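Local coordinates for protein PLP-Dependent L-Arginine Hydroxylase MppP (Streptomyces wadayamensis, PDB 6C92) that hydroxylates L-arginine with the help of pyridoxal 5'-phosphate, on a scaffold of the aminotransferase family of class I enzymes, at residues H29-L34 with L355-E360; N20-I25 with L362-Q367; R107-H112 with S148-V153. All blocks are in the same frame, centred on the assembly; numbering follows the deposited sequence.

Interaction 1: residues H29-L34 with L355-E360; sequences HARQAL and LSRSTE. With EQJ ((E)-N~2~-({3-hydroxy-2-methyl-5-[(phosphonooxy)methyl]pyridin-4-yl}methylidene)-L-arginine), chain E.
Arg31 N donates to Ser356 O across 3.0 Å, joining the N-terminal loop 29-34 to an inverse gamma turn centred on Ser356. This turn belongs to the segment that follows strand 350-354 in the aminotransferase-type fold and leads into helix 359-374. Ser356 O also accepts from Arg357 NH1, at 2.9 Å. The two donors approach from opposite faces of its carbonyl plane, each well above it and not on a lone pair. The same NH1 makes a weak, bent bond of 2.8 Å to His29 O, with an N-H...O angle of 124°.

The Arg357 chain folds at its second torsion (chi2 -66°), which turns the guanidinium back to these carbonyls. Arg31 runs alongside and points the same way. Its CD lies over the centre of the Arg357 guanidinium, 3.8 Å above the plane. The two guanidinium planes are nearly perpendicular, 85° apart. Their like charges are close, but Asp27 forms a salt bridge with Arg31 NE and may offset part of the repulsion. Asn24 O and Asp27 O take NE and NH2 of Arg357. A leucine in place of Arg357 would probably leave the carbonyls of His29, Asn24, Asp27 and Ser356 without their guanidinium donors and let the loop shift.

Ser356 CB also packs on Ala30 CA, and farther along a water links Arg31 O to Ser358 N. At the other end the loop reaches the pyridoxal-phosphate-arginine adduct, where His29 NE2 makes a weak bond of 3.4 Å to phosphate oxygen O09, which lies in the plane of the imidazole at its edge.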
ATOM      1  N   HIS A  29     -12.288  -6.708   9.071  1.00 25.45           N
ATOM      2  CA  HIS A  29     -11.912  -7.505   7.905  1.00 25.27           C
ATOM      3  C   HIS A  29     -12.670  -8.826   7.900  1.00 29.17           C
ATOM      4  O   HIS A  29     -13.108  -9.326   8.934  1.00 27.03           O
ATOM      5  CB  HIS A  29     -10.401  -7.762   7.897  1.00 29.77           C
ATOM      6  CG  HIS A  29      -9.585  -6.525   7.646  1.00 43.95           C
ATOM      7  ND1 HIS A  29      -8.241  -6.440   7.947  1.00 52.43           N
ATOM      8  CD2 HIS A  29      -9.923  -5.331   7.100  1.00 42.94           C
ATOM      9  CE1 HIS A  29      -7.792  -5.241   7.616  1.00 46.54           C
ATOM     10  NE2 HIS A  29      -8.790  -4.550   7.094  1.00 40.24           N
ATOM     11  N   ALA A  30     -12.821  -9.393   6.707  1.00 27.06           N
ATOM     12  CA  ALA A  30     -13.583 -10.618   6.523  1.00 26.22           C
ATOM     13  C   ALA A  30     -12.711 -11.816   6.868  1.00 29.54           C
ATOM     14  O   ALA A  30     -11.652 -12.026   6.253  1.00 28.39           O
ATOM     15  CB  ALA A  30     -14.096 -10.720   5.085  1.00 35.55           C
ATOM     16  N   ARG A  31     -13.133 -12.576   7.876  1.00 27.28           N
ATOM     17  CA  ARG A  31     -12.380 -13.730   8.334  1.00 29.56           C
ATOM     18  C   ARG A  31     -13.219 -14.998   8.408  1.00 28.52           C
ATOM     19  O   ARG A  31     -12.751 -16.001   8.947  1.00 28.06           O
ATOM     20  CB  ARG A  31     -11.748 -13.427   9.698  1.00 31.81           C
ATOM     21  CG  ARG A  31     -10.909 -12.101   9.663  1.00 36.62           C
ATOM     22  CD  ARG A  31     -10.137 -11.836  10.959  1.00 41.65           C
ATOM     23  NE  ARG A  31      -9.438 -10.544  10.932  1.00 43.59           N
ATOM     24  CZ  ARG A  31      -8.225 -10.349  10.406  1.00 48.18           C
ATOM     25  NH1 ARG A  31      -7.550 -11.352   9.850  1.00 41.55           N
ATOM     26  NH2 ARG A  31      -7.676  -9.145  10.434  1.00 41.33           N
ATOM     27  N   GLN A  32     -14.435 -14.993   7.873  1.00 32.47           N
ATOM     28  CA  GLN A  32     -15.207 -16.219   7.829  1.00 31.52           C
ATOM     29  C   GLN A  32     -14.588 -17.185   6.812  1.00 30.48           C
ATOM     30  O   GLN A  32     -13.701 -16.822   6.035  1.00 27.08           O
ATOM     31  CB  GLN A  32     -16.666 -15.915   7.486  1.00 26.59           C
ATOM     32  CG  GLN A  32     -16.892 -15.387   6.084  1.00 27.43           C
ATOM     33  CD  GLN A  32     -16.851 -13.885   6.018  1.00 32.08           C
ATOM     34  OE1 GLN A  32     -16.139 -13.233   6.800  1.00 30.92           O
ATOM     35  NE2 GLN A  32     -17.627 -13.314   5.100  1.00 31.29           N
ATOM     36  N   ALA A  33     -15.066 -18.431   6.817  1.00 28.16           N
ATOM     37  CA  ALA A  33     -14.578 -19.418   5.865  1.00 27.92           C
ATOM     38  C   ALA A  33     -15.025 -19.070   4.453  1.00 26.47           C
ATOM     39  O   ALA A  33     -16.063 -18.427   4.247  1.00 28.46           O
ATOM     40  CB  ALA A  33     -15.078 -20.815   6.232  1.00 33.56           C
ATOM     41  N   LEU A  34     -14.224 -19.504   3.476  1.00 27.88           N
ATOM     42  CA  LEU A  34     -14.591 -19.383   2.071  1.00 26.62           C
ATOM     43  C   LEU A  34     -15.863 -20.179   1.799  1.00 31.52           C
ATOM     44  O   LEU A  34     -16.089 -21.242   2.384  1.00 28.07           O
ATOM     45  CB  LEU A  34     -13.476 -19.929   1.181  1.00 26.73           C
ATOM     46  CG  LEU A  34     -12.113 -19.213   1.195  1.00 31.48           C
ATOM     47  CD1 LEU A  34     -11.006 -20.099   0.648  1.00 33.07           C
ATOM     48  CD2 LEU A  34     -12.204 -17.940   0.379  1.00 32.02           C
ATOM     49  N   LEU A 355     -18.866  -8.777  12.442  1.00 26.80           N
ATOM     50  CA  LEU A 355     -19.758  -9.845  12.010  1.00 25.80           C
ATOM     51  C   LEU A 355     -19.178 -10.717  10.903  1.00 27.67           C
ATOM     52  O   LEU A 355     -19.720 -11.797  10.646  1.00 29.97           O
ATOM     53  CB  LEU A 355     -21.075  -9.258  11.495  1.00 30.71           C
ATOM     54  CG  LEU A 355     -22.264  -9.055  12.426  1.00 42.40           C
ATOM     55  CD1 LEU A 355     -21.883  -8.830  13.870  1.00 45.01           C
ATOM     56  CD2 LEU A 355     -23.093  -7.918  11.898  1.00 30.30           C
ATOM     57  N   SER A 356     -18.124 -10.268  10.215  1.00 30.38           N
ATOM     58  CA  SER A 356     -17.511 -11.064   9.150  1.00 27.83           C
ATOM     59  C   SER A 356     -16.600 -12.103   9.795  1.00 27.37           C
ATOM     60  O   SER A 356     -15.364 -12.009   9.774  1.00 26.85           O
ATOM     61  CB  SER A 356     -16.748 -10.193   8.168  1.00 27.99           C
ATOM     62  OG  SER A 356     -17.595  -9.392   7.357  1.00 33.10           O
ATOM     63  N   ARG A 357     -17.240 -13.136  10.338  1.00 28.39           N
ATOM     64  CA  ARG A 357     -16.602 -14.156  11.149  1.00 29.87           C
ATOM     65  C   ARG A 357     -17.397 -15.436  10.962  1.00 30.38           C
ATOM     66  O   ARG A 357     -18.609 -15.392  10.744  1.00 30.34           O
ATOM     67  CB  ARG A 357     -16.602 -13.794  12.645  1.00 31.20           C
ATOM     68  CG  ARG A 357     -15.779 -12.583  13.051  1.00 33.37           C
ATOM     69  CD  ARG A 357     -14.292 -12.810  12.834  1.00 32.51           C
ATOM     70  NE  ARG A 357     -13.501 -11.717  13.380  1.00 28.71           N
ATOM     71  CZ  ARG A 357     -13.252 -10.579  12.749  1.00 32.33           C
ATOM     72  NH1 ARG A 357     -13.716 -10.366  11.514  1.00 28.46           N
ATOM     73  NH2 ARG A 357     -12.503  -9.661  13.344  1.00 33.91           N
ATOM     74  N   SER A 358     -16.728 -16.574  11.081  1.00 28.56           N
ATOM     75  CA  SER A 358     -17.477 -17.821  11.174  1.00 35.11           C
ATOM     76  C   SER A 358     -18.469 -17.745  12.333  1.00 42.66           C
ATOM     77  O   SER A 358     -18.162 -17.216  13.405  1.00 33.78           O
ATOM     78  CB  SER A 358     -16.524 -19.000  11.350  1.00 37.11           C
ATOM     79  OG  SER A 358     -15.733 -19.149  10.179  1.00 34.63           O
ATOM     80  N   THR A 359     -19.676 -18.270  12.117  1.00 42.75           N
ATOM     81  CA  THR A 359     -20.716 -18.107  13.128  1.00 41.82           C
ATOM     82  C   THR A 359     -20.315 -18.726  14.462  1.00 43.36           C
ATOM     83  O   THR A 359     -20.688 -18.201  15.514  1.00 40.02           O
ATOM     84  CB  THR A 359     -22.036 -18.707  12.642  1.00 43.18           C
ATOM     85  OG1 THR A 359     -22.359 -18.163  11.356  1.00 37.08           O
ATOM     86  CG2 THR A 359     -23.165 -18.368  13.607  1.00 47.67           C
ATOM     87  N   GLU A 360     -19.544 -19.816  14.447  1.00 42.56           N
ATOM     88  CA  GLU A 360     -19.199 -20.488  15.699  1.00 43.38           C
ATOM     89  C   GLU A 360     -18.354 -19.624  16.623  1.00 44.28           C
ATOM     90  O   GLU A 360     -18.749 -19.445  17.787  1.00 40.04           O
ATOM     91  CB  GLU A 360     -18.514 -21.826  15.394  1.00 46.44           C
ATOM     92  CG  GLU A 360     -18.033 -22.589  16.625  1.00 62.75           C
ATOM     93  CD  GLU A 360     -17.669 -24.039  16.326  1.00 85.22           C
ATOM     94  OE1 GLU A 360     -17.936 -24.506  15.198  1.00 87.78           O
ATOM     95  OE2 GLU A 360     -17.121 -24.715  17.224  1.00 92.42           O
TER
HETATM   96  C01 EQJ E 401     -14.836   3.137   6.082  1.00 29.38           C
HETATM   97  C02 EQJ E 401     -13.433   2.547   5.959  1.00 32.31           C
HETATM   98  C04 EQJ E 401     -11.402   2.558   4.791  1.00 28.48           C
HETATM   99  C05 EQJ E 401     -10.893   1.587   5.637  1.00 34.80           C
HETATM  100  C06 EQJ E 401      -9.428   1.069   5.437  1.00 29.82           C
HETATM  101  C12 EQJ E 401     -11.678   1.084   6.716  1.00 51.62           C
HETATM  102  C13 EQJ E 401     -11.105  -0.014   7.625  1.00 63.35           C
HETATM  103  C15 EQJ E 401     -11.520  -1.866   9.251  1.00 50.66           C
HETATM  104  C16 EQJ E 401      -9.980  -2.065   9.395  1.00 43.61           C
HETATM  105  C17 EQJ E 401      -9.108  -0.936   9.995  1.00 40.02           C
HETATM  106  C18 EQJ E 401      -7.622  -1.347   9.832  1.00 31.67           C
HETATM  107  C20 EQJ E 401      -6.105   0.680   9.325  1.00 37.08           C
HETATM  108  C23 EQJ E 401     -12.249  -1.792  10.596  1.00 31.41           C
HETATM  109  C26 EQJ E 401     -12.980   1.569   6.853  1.00 48.64           C
HETATM  110  N03 EQJ E 401     -12.660   3.006   4.980  1.00 22.75           N
HETATM  111  N14 EQJ E 401     -11.905  -0.735   8.385  1.00 56.06           N
HETATM  112  N19 EQJ E 401      -6.716  -0.276  10.274  1.00 26.21           N
HETATM  113  N21 EQJ E 401      -6.455   0.527   7.955  1.00 24.80           N
HETATM  114  N22 EQJ E 401      -5.291   1.643   9.717  1.00 32.03           N
HETATM  115  O07 EQJ E 401      -9.469  -0.312   5.150  1.00 21.69           O
HETATM  116  O09 EQJ E 401      -7.538  -1.454   6.408  1.00 20.58           O
HETATM  117  O10 EQJ E 401      -8.221  -2.269   4.116  1.00 19.91           O
HETATM  118  O11 EQJ E 401      -7.055  -0.094   4.451  1.00 17.98           O
HETATM  119  O24 EQJ E 401     -13.286  -1.126  10.692  1.00 29.27           O
HETATM  120  O25 EQJ E 401     -11.847  -2.414  11.606  1.00 27.42           O
HETATM  121  O27 EQJ E 401     -13.794   1.109   7.860  1.00 41.86           O
HETATM  122  P08 EQJ E 401      -8.009  -1.085   5.055  1.00 20.46           P
HETATM  123  O   HOH W   1     -14.002 -16.371  11.532  1.00 35.87           O

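Interaction 2: residues N20-I25 with L362-Q367; sequences NSELNI and LEKSVQ
Leu23 CG stands anti to its carbonyl carbon (chi1 -65°), and Lys364 CG anti to its backbone N (chi1 177°). With these torsions the leucine methyls meet the lysine chain at about a right angle. Leu23 CD2 lies 3.9 Å from Lys364 CG, and CD1 is as close to CE. The extended lysine then carries NZ out to Glu22. There it forms a long salt bridge, 3.8 Å to OE1, at the exposed margin of the contact.

Ser365 fills the middle. Its OG comes 3.5 Å from Leu23 CD2 and 3.7 Å from Ile25 CG2, so the hydroxyl is flanked by methyl groups. Its polar need is met inside the helix, by a hydrogen bond with Pro361 O. Ile25 CD1 rests on Ser365 CB, while CG2 touches Leu362 CD1 at 3.9 Å. The contact is therefore mostly apolar, and no hydrogen bond crosses it.

This is a loop laid against the C-terminal helix 359-374, away from the annotated metal site. Backbone bonds tie Leu23 and Ile25 to Phe332, and Ile25 to Ala354. Ile25 and Leu362 both pack on Ile353 of strand 350-354, and Val366 packs on helix 256-292.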
ATOM      1  N   ASN A  20      -3.920 -12.168  16.756  1.00 61.78           N
ATOM      2  CA  ASN A  20      -3.497 -13.561  16.828  1.00 66.04           C
ATOM      3  C   ASN A  20      -4.381 -14.379  17.766  1.00 67.92           C
ATOM      4  O   ASN A  20      -3.959 -15.444  18.231  1.00 60.48           O
ATOM      5  CB  ASN A  20      -2.023 -13.648  17.246  1.00 52.43           C
ATOM      6  CG  ASN A  20      -1.082 -13.007  16.216  1.00 59.85           C
ATOM      7  OD1 ASN A  20      -0.866 -13.549  15.134  1.00 40.37           O
ATOM      8  ND2 ASN A  20      -0.534 -11.841  16.547  1.00 67.62           N
ATOM      9  N   SER A  21      -5.609 -13.922  18.024  1.00 62.19           N
ATOM     10  CA  SER A  21      -6.507 -14.551  18.982  1.00 55.17           C
ATOM     11  C   SER A  21      -7.691 -15.214  18.283  1.00 50.67           C
ATOM     12  O   SER A  21      -8.170 -14.747  17.244  1.00 45.67           O
ATOM     13  CB  SER A  21      -7.019 -13.527  20.002  1.00 57.07           C
ATOM     14  OG  SER A  21      -8.034 -14.092  20.815  1.00 67.95           O
ATOM     15  N   GLU A  22      -8.165 -16.315  18.876  1.00 55.30           N
ATOM     16  CA  GLU A  22      -9.299 -17.047  18.317  1.00 58.90           C
ATOM     17  C   GLU A  22     -10.583 -16.232  18.400  1.00 51.67           C
ATOM     18  O   GLU A  22     -11.421 -16.291  17.492  1.00 51.56           O
ATOM     19  CB  GLU A  22      -9.482 -18.384  19.048  1.00 67.81           C
ATOM     20  CG  GLU A  22     -10.705 -19.215  18.605  1.00 85.41           C
ATOM     21  CD  GLU A  22     -11.262 -20.112  19.723  1.00 96.97           C
ATOM     22  OE1 GLU A  22     -12.418 -20.579  19.600  1.00 90.86           O
ATOM     23  OE2 GLU A  22     -10.550 -20.345  20.723  1.00 97.09           O
ATOM     24  N   LEU A  23     -10.777 -15.501  19.490  1.00 43.59           N
ATOM     25  CA  LEU A  23     -12.022 -14.761  19.698  1.00 39.59           C
ATOM     26  C   LEU A  23     -11.842 -13.278  19.382  1.00 33.31           C
ATOM     27  O   LEU A  23     -12.186 -12.388  20.154  1.00 34.30           O
ATOM     28  CB  LEU A  23     -12.522 -14.979  21.118  1.00 36.18           C
ATOM     29  CG  LEU A  23     -12.914 -16.434  21.421  1.00 52.76           C
ATOM     30  CD1 LEU A  23     -13.496 -16.546  22.821  1.00 54.24           C
ATOM     31  CD2 LEU A  23     -13.908 -16.995  20.405  1.00 45.08           C
ATOM     32  N   ASN A  24     -11.273 -13.037  18.208  1.00 28.97           N
ATOM     33  CA  ASN A  24     -11.175 -11.709  17.622  1.00 25.90           C
ATOM     34  C   ASN A  24     -12.526 -11.363  16.997  1.00 25.80           C
ATOM     35  O   ASN A  24     -12.918 -11.954  15.984  1.00 30.59           O
ATOM     36  CB  ASN A  24     -10.035 -11.705  16.598  1.00 34.45           C
ATOM     37  CG  ASN A  24     -10.029 -10.466  15.721  1.00 35.85           C
ATOM     38  OD1 ASN A  24     -10.808  -9.551  15.943  1.00 29.86           O
ATOM     39  ND2 ASN A  24      -9.147 -10.438  14.711  1.00 37.62           N
ATOM     40  N   ILE A  25     -13.257 -10.428  17.607  1.00 28.73           N
ATOM     41  CA  ILE A  25     -14.422  -9.822  16.958  1.00 30.01           C
ATOM     42  C   ILE A  25     -14.197  -8.308  16.918  1.00 26.76           C
ATOM     43  O   ILE A  25     -15.138  -7.516  17.063  1.00 30.67           O
ATOM     44  CB  ILE A  25     -15.743 -10.173  17.666  1.00 30.14           C
ATOM     45  CG1 ILE A  25     -15.624  -9.878  19.157  1.00 32.71           C
ATOM     46  CG2 ILE A  25     -16.110 -11.645  17.416  1.00 34.01           C
ATOM     47  CD1 ILE A  25     -16.948  -9.787  19.884  1.00 36.29           C
ATOM     48  N   LEU A 362     -18.102 -16.427  16.564  1.00 37.92           N
ATOM     49  CA  LEU A 362     -18.911 -15.261  16.898  1.00 36.14           C
ATOM     50  C   LEU A 362     -19.878 -15.579  18.031  1.00 34.91           C
ATOM     51  O   LEU A 362     -20.017 -14.793  18.974  1.00 39.48           O
ATOM     52  CB  LEU A 362     -19.676 -14.773  15.671  1.00 38.05           C
ATOM     53  CG  LEU A 362     -20.594 -13.571  15.924  1.00 39.32           C
ATOM     54  CD1 LEU A 362     -19.816 -12.323  16.357  1.00 38.25           C
ATOM     55  CD2 LEU A 362     -21.396 -13.269  14.686  1.00 40.84           C
ATOM     56  N   GLU A 363     -20.560 -16.723  17.949  1.00 39.91           N
ATOM     57  CA  GLU A 363     -21.490 -17.127  19.009  1.00 40.22           C
ATOM     58  C   GLU A 363     -20.769 -17.311  20.334  1.00 35.26           C
ATOM     59  O   GLU A 363     -21.220 -16.830  21.380  1.00 37.70           O
ATOM     60  CB  GLU A 363     -22.207 -18.419  18.620  1.00 44.74           C
ATOM     61  CG  GLU A 363     -23.344 -18.189  17.657  1.00 56.78           C
ATOM     62  CD  GLU A 363     -24.255 -19.379  17.514  1.00 59.65           C
ATOM     63  OE1 GLU A 363     -23.779 -20.454  17.080  1.00 64.81           O
ATOM     64  OE2 GLU A 363     -25.449 -19.230  17.851  1.00 60.15           O
ATOM     65  N   LYS A 364     -19.645 -18.023  20.310  1.00 36.33           N
ATOM     66  CA  LYS A 364     -18.817 -18.133  21.504  1.00 43.28           C
ATOM     67  C   LYS A 364     -18.493 -16.753  22.078  1.00 44.90           C
ATOM     68  O   LYS A 364     -18.622 -16.524  23.287  1.00 35.58           O
ATOM     69  CB  LYS A 364     -17.554 -18.923  21.154  1.00 54.69           C
ATOM     70  CG  LYS A 364     -16.566 -19.060  22.276  1.00 74.07           C
ATOM     71  CD  LYS A 364     -15.680 -20.298  22.141  1.00 82.46           C
ATOM     72  CE  LYS A 364     -14.614 -20.300  23.240  1.00 88.48           C
ATOM     73  NZ  LYS A 364     -13.632 -21.415  23.148  1.00 91.25           N
ATOM     74  N   SER A 365     -18.120 -15.798  21.217  1.00 38.00           N
ATOM     75  CA  SER A 365     -17.756 -14.475  21.705  1.00 48.14           C
ATOM     76  C   SER A 365     -18.958 -13.757  22.306  1.00 42.34           C
ATOM     77  O   SER A 365     -18.848 -13.113  23.360  1.00 35.59           O
ATOM     78  CB  SER A 365     -17.155 -13.648  20.558  1.00 50.46           C
ATOM     79  OG  SER A 365     -15.945 -14.223  20.082  1.00 48.85           O
ATOM     80  N   VAL A 366     -20.111 -13.834  21.641  1.00 44.14           N
ATOM     81  CA  VAL A 366     -21.283 -13.108  22.114  1.00 49.92           C
ATOM     82  C   VAL A 366     -21.807 -13.724  23.402  1.00 48.98           C
ATOM     83  O   VAL A 366     -22.449 -13.039  24.206  1.00 45.52           O
ATOM     84  CB  VAL A 366     -22.366 -13.081  21.022  1.00 48.28           C
ATOM     85  CG1 VAL A 366     -23.620 -12.421  21.522  1.00 61.33           C
ATOM     86  CG2 VAL A 366     -21.865 -12.330  19.825  1.00 51.63           C
ATOM     87  N   GLN A 367     -21.542 -15.015  23.620  1.00 44.67           N
ATOM     88  CA  GLN A 367     -21.967 -15.662  24.852  1.00 48.35           C
ATOM     89  C   GLN A 367     -21.171 -15.140  26.038  1.00 39.75           C
ATOM     90  O   GLN A 367     -21.733 -14.913  27.115  1.00 37.96           O
ATOM     91  CB  GLN A 367     -21.823 -17.181  24.728  1.00 56.60           C
ATOM     92  CG  GLN A 367     -22.979 -17.860  23.995  1.00 74.34           C
ATOM     93  CD  GLN A 367     -24.229 -17.994  24.861  1.00 88.29           C
ATOM     94  OE1 GLN A 367     -24.372 -18.957  25.620  1.00 86.84           O
ATOM     95  NE2 GLN A 367     -25.139 -17.029  24.748  1.00 92.38           N
TER

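Interaction 3: residues R107-H112 with S148-V153; sequences RVALVH and SSVGCV
Arg107 meets Ser149 side-on, with two guanidinium nitrogens gripping two different oxygens. NE donates to Ser149 O across 2.7 Å, with the acceptor close to the guanidinium plane. NH1 donates to Ser149 OG at 2.9 Å, with that oxygen tilted slightly from the plane. A bend at chi3 (48°) brings the NE and NH1 edge of the guanidinium round to the serine. Ser149 OG lies between its backbone N and carbonyl carbon (chi1 74°) and also bonds to Leu146 O of helix 144-148.

Val150 comes next, beside the strand. Its CG2 is wedged against the backbone, 3.2 Å from Ala109 N, a tight approach. CG2 also lies near Arg107 CB, and both methyls touch Ala109 CB. Val153 lies on the same side of the sheet as Ala109, with CG2 4.2 Å from its CB. Val108 and Cys152 turn to the opposite side, where CG1 and SG meet at 4.1 Å.

The backbones pair as parallel strands, 107-112 beside 152-156 in the large mixed sheet of the fold. Ala109 N bonds to Cys152 O at 2.8 Å. Gly151 N bonds to Arg107 O at 2.9 Å. Strand 128-133 lies on the other edge of 107-112, and its Asp128 and Val130 also touch the Arg107 side chain.

The chemistry thus changes along the contact. Buried small apolar side chains line both faces of the strand pair. At its partly exposed start, two charged-to-neutral hydrogen bonds fix the rotation of the Arg107 guanidinium and tie it to Ser149, just before strand 152-156.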
ATOM      1  N   ARG A 107      -9.532  22.984   5.673  1.00 18.70           N
ATOM      2  CA  ARG A 107     -10.575  22.401   6.504  1.00 18.77           C
ATOM      3  C   ARG A 107     -11.408  21.412   5.703  1.00 22.97           C
ATOM      4  O   ARG A 107     -11.766  21.681   4.556  1.00 20.17           O
ATOM      5  CB  ARG A 107     -11.519  23.480   7.082  1.00 25.15           C
ATOM      6  CG  ARG A 107     -10.931  24.289   8.222  1.00 33.32           C
ATOM      7  CD  ARG A 107     -11.615  25.654   8.368  1.00 38.24           C
ATOM      8  NE  ARG A 107     -13.081  25.619   8.362  1.00 43.91           N
ATOM      9  CZ  ARG A 107     -13.853  25.565   9.454  1.00 42.67           C
ATOM     10  NH1 ARG A 107     -15.177  25.569   9.344  1.00 40.28           N
ATOM     11  NH2 ARG A 107     -13.318  25.512  10.659  1.00 39.31           N
ATOM     12  N   VAL A 108     -11.754  20.301   6.348  1.00 18.21           N
ATOM     13  CA  VAL A 108     -12.573  19.240   5.768  1.00 15.88           C
ATOM     14  C   VAL A 108     -13.743  19.013   6.696  1.00 21.59           C
ATOM     15  O   VAL A 108     -13.557  18.825   7.904  1.00 20.06           O
ATOM     16  CB  VAL A 108     -11.799  17.922   5.573  1.00 19.23           C
ATOM     17  CG1 VAL A 108     -12.726  16.817   4.997  1.00 19.28           C
ATOM     18  CG2 VAL A 108     -10.584  18.147   4.698  1.00 21.84           C
ATOM     19  N   ALA A 109     -14.943  19.031   6.135  1.00 17.79           N
ATOM     20  CA  ALA A 109     -16.123  18.604   6.864  1.00 18.93           C
ATOM     21  C   ALA A 109     -16.221  17.088   6.762  1.00 20.69           C
ATOM     22  O   ALA A 109     -16.244  16.550   5.656  1.00 20.15           O
ATOM     23  CB  ALA A 109     -17.369  19.273   6.286  1.00 20.95           C
ATOM     24  N   LEU A 110     -16.277  16.405   7.901  1.00 16.87           N
ATOM     25  CA  LEU A 110     -16.199  14.950   7.945  1.00 16.61           C
ATOM     26  C   LEU A 110     -17.359  14.399   8.761  1.00 19.84           C
ATOM     27  O   LEU A 110     -17.641  14.896   9.854  1.00 20.56           O
ATOM     28  CB  LEU A 110     -14.861  14.508   8.544  1.00 21.97           C
ATOM     29  CG  LEU A 110     -14.659  13.013   8.766  1.00 17.73           C
ATOM     30  CD1 LEU A 110     -14.774  12.234   7.496  1.00 19.70           C
ATOM     31  CD2 LEU A 110     -13.301  12.771   9.364  1.00 18.22           C
ATOM     32  N   VAL A 111     -18.014  13.359   8.242  1.00 18.53           N
ATOM     33  CA  VAL A 111     -19.101  12.740   8.985  1.00 20.48           C
ATOM     34  C   VAL A 111     -18.602  12.202  10.316  1.00 22.08           C
ATOM     35  O   VAL A 111     -17.497  11.652  10.434  1.00 20.56           O
ATOM     36  CB  VAL A 111     -19.789  11.647   8.156  1.00 22.23           C
ATOM     37  CG1 VAL A 111     -18.885  10.457   7.933  1.00 23.29           C
ATOM     38  CG2 VAL A 111     -21.109  11.220   8.856  1.00 28.59           C
ATOM     39  N   HIS A 112     -19.443  12.359  11.333  1.00 21.73           N
ATOM     40  CA  HIS A 112     -19.100  12.026  12.689  1.00 20.00           C
ATOM     41  C   HIS A 112     -20.256  11.244  13.314  1.00 21.93           C
ATOM     42  O   HIS A 112     -21.391  11.711  13.265  1.00 24.31           O
ATOM     43  CB  HIS A 112     -18.832  13.318  13.473  1.00 27.79           C
ATOM     44  CG  HIS A 112     -18.349  13.102  14.875  1.00 25.59           C
ATOM     45  ND1 HIS A 112     -19.134  13.357  15.983  1.00 27.89           N
ATOM     46  CD2 HIS A 112     -17.147  12.697  15.355  1.00 26.92           C
ATOM     47  CE1 HIS A 112     -18.444  13.092  17.080  1.00 27.38           C
ATOM     48  NE2 HIS A 112     -17.233  12.701  16.729  1.00 28.18           N
ATOM     49  N   SER A 148     -19.022  27.151   2.757  1.00 29.61           N
ATOM     50  CA  SER A 148     -18.104  28.188   2.306  1.00 35.21           C
ATOM     51  C   SER A 148     -16.819  28.220   3.123  1.00 36.24           C
ATOM     52  O   SER A 148     -15.878  28.908   2.720  1.00 39.90           O
ATOM     53  CB  SER A 148     -18.781  29.573   2.354  1.00 33.48           C
ATOM     54  OG  SER A 148     -19.106  29.935   3.676  1.00 38.55           O
ATOM     55  N   SER A 149     -16.756  27.489   4.243  1.00 29.15           N
ATOM     56  CA  SER A 149     -15.605  27.490   5.128  1.00 27.88           C
ATOM     57  C   SER A 149     -14.754  26.226   5.004  1.00 32.58           C
ATOM     58  O   SER A 149     -13.782  26.060   5.740  1.00 24.87           O
ATOM     59  CB  SER A 149     -16.063  27.632   6.569  1.00 30.79           C
ATOM     60  OG  SER A 149     -16.641  26.441   7.043  1.00 34.49           O
ATOM     61  N   VAL A 150     -15.114  25.316   4.129  1.00 23.13           N
ATOM     62  CA  VAL A 150     -14.460  24.018   4.041  1.00 22.27           C
ATOM     63  C   VAL A 150     -14.153  23.758   2.572  1.00 22.06           C
ATOM     64  O   VAL A 150     -14.900  24.201   1.696  1.00 25.66           O
ATOM     65  CB  VAL A 150     -15.438  23.023   4.724  1.00 31.47           C
ATOM     66  CG1 VAL A 150     -16.305  22.243   3.773  1.00 26.93           C
ATOM     67  CG2 VAL A 150     -14.818  22.258   5.811  1.00 39.89           C
ATOM     68  N   GLY A 151     -13.021  23.080   2.286  1.00 18.48           N
ATOM     69  CA  GLY A 151     -12.611  22.793   0.924  1.00 19.76           C
ATOM     70  C   GLY A 151     -12.990  21.412   0.429  1.00 18.06           C
ATOM     71  O   GLY A 151     -12.824  21.084  -0.750  1.00 18.88           O
ATOM     72  N   CYS A 152     -13.465  20.589   1.351  1.00 18.54           N
ATOM     73  CA  CYS A 152     -13.865  19.225   1.081  1.00 16.50           C
ATOM     74  C   CYS A 152     -14.895  18.815   2.119  1.00 17.00           C
ATOM     75  O   CYS A 152     -14.789  19.195   3.295  1.00 19.76           O
ATOM     76  CB  CYS A 152     -12.656  18.281   1.133  1.00 18.74           C
ATOM     77  SG  CYS A 152     -13.023  16.501   0.904  1.00 21.02           S
ATOM     78  N   VAL A 153     -15.916  18.100   1.649  1.00 16.59           N
ATOM     79  CA  VAL A 153     -16.883  17.386   2.470  1.00 18.36           C
ATOM     80  C   VAL A 153     -16.632  15.896   2.255  1.00 24.42           C
ATOM     81  O   VAL A 153     -16.578  15.443   1.108  1.00 20.07           O
ATOM     82  CB  VAL A 153     -18.323  17.758   2.069  1.00 18.35           C
ATOM     83  CG1 VAL A 153     -19.322  16.898   2.831  1.00 19.45           C
ATOM     84  CG2 VAL A 153     -18.576  19.267   2.310  1.00 20.75           C
TER

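In the fold
From the N terminus, the loop after helix 11-16 supplies the first partner of two contacts. Residues 20-25 enter interaction 2 and residues 29-34 enter interaction 1. Both close on the far end of the chain, at helix 359-374 and the turn before it. Interaction 1 is nested inside the loop closed by interaction 2. The two touch through Arg357 and Asn24, and their centres are 10 Å apart. Interaction 3 closes a much shorter loop, nested inside both, between neighbouring strands of the large sheet. It lies across the chain's centre, about 35 Å from interaction 1 and 37 Å from interaction 2, between centres.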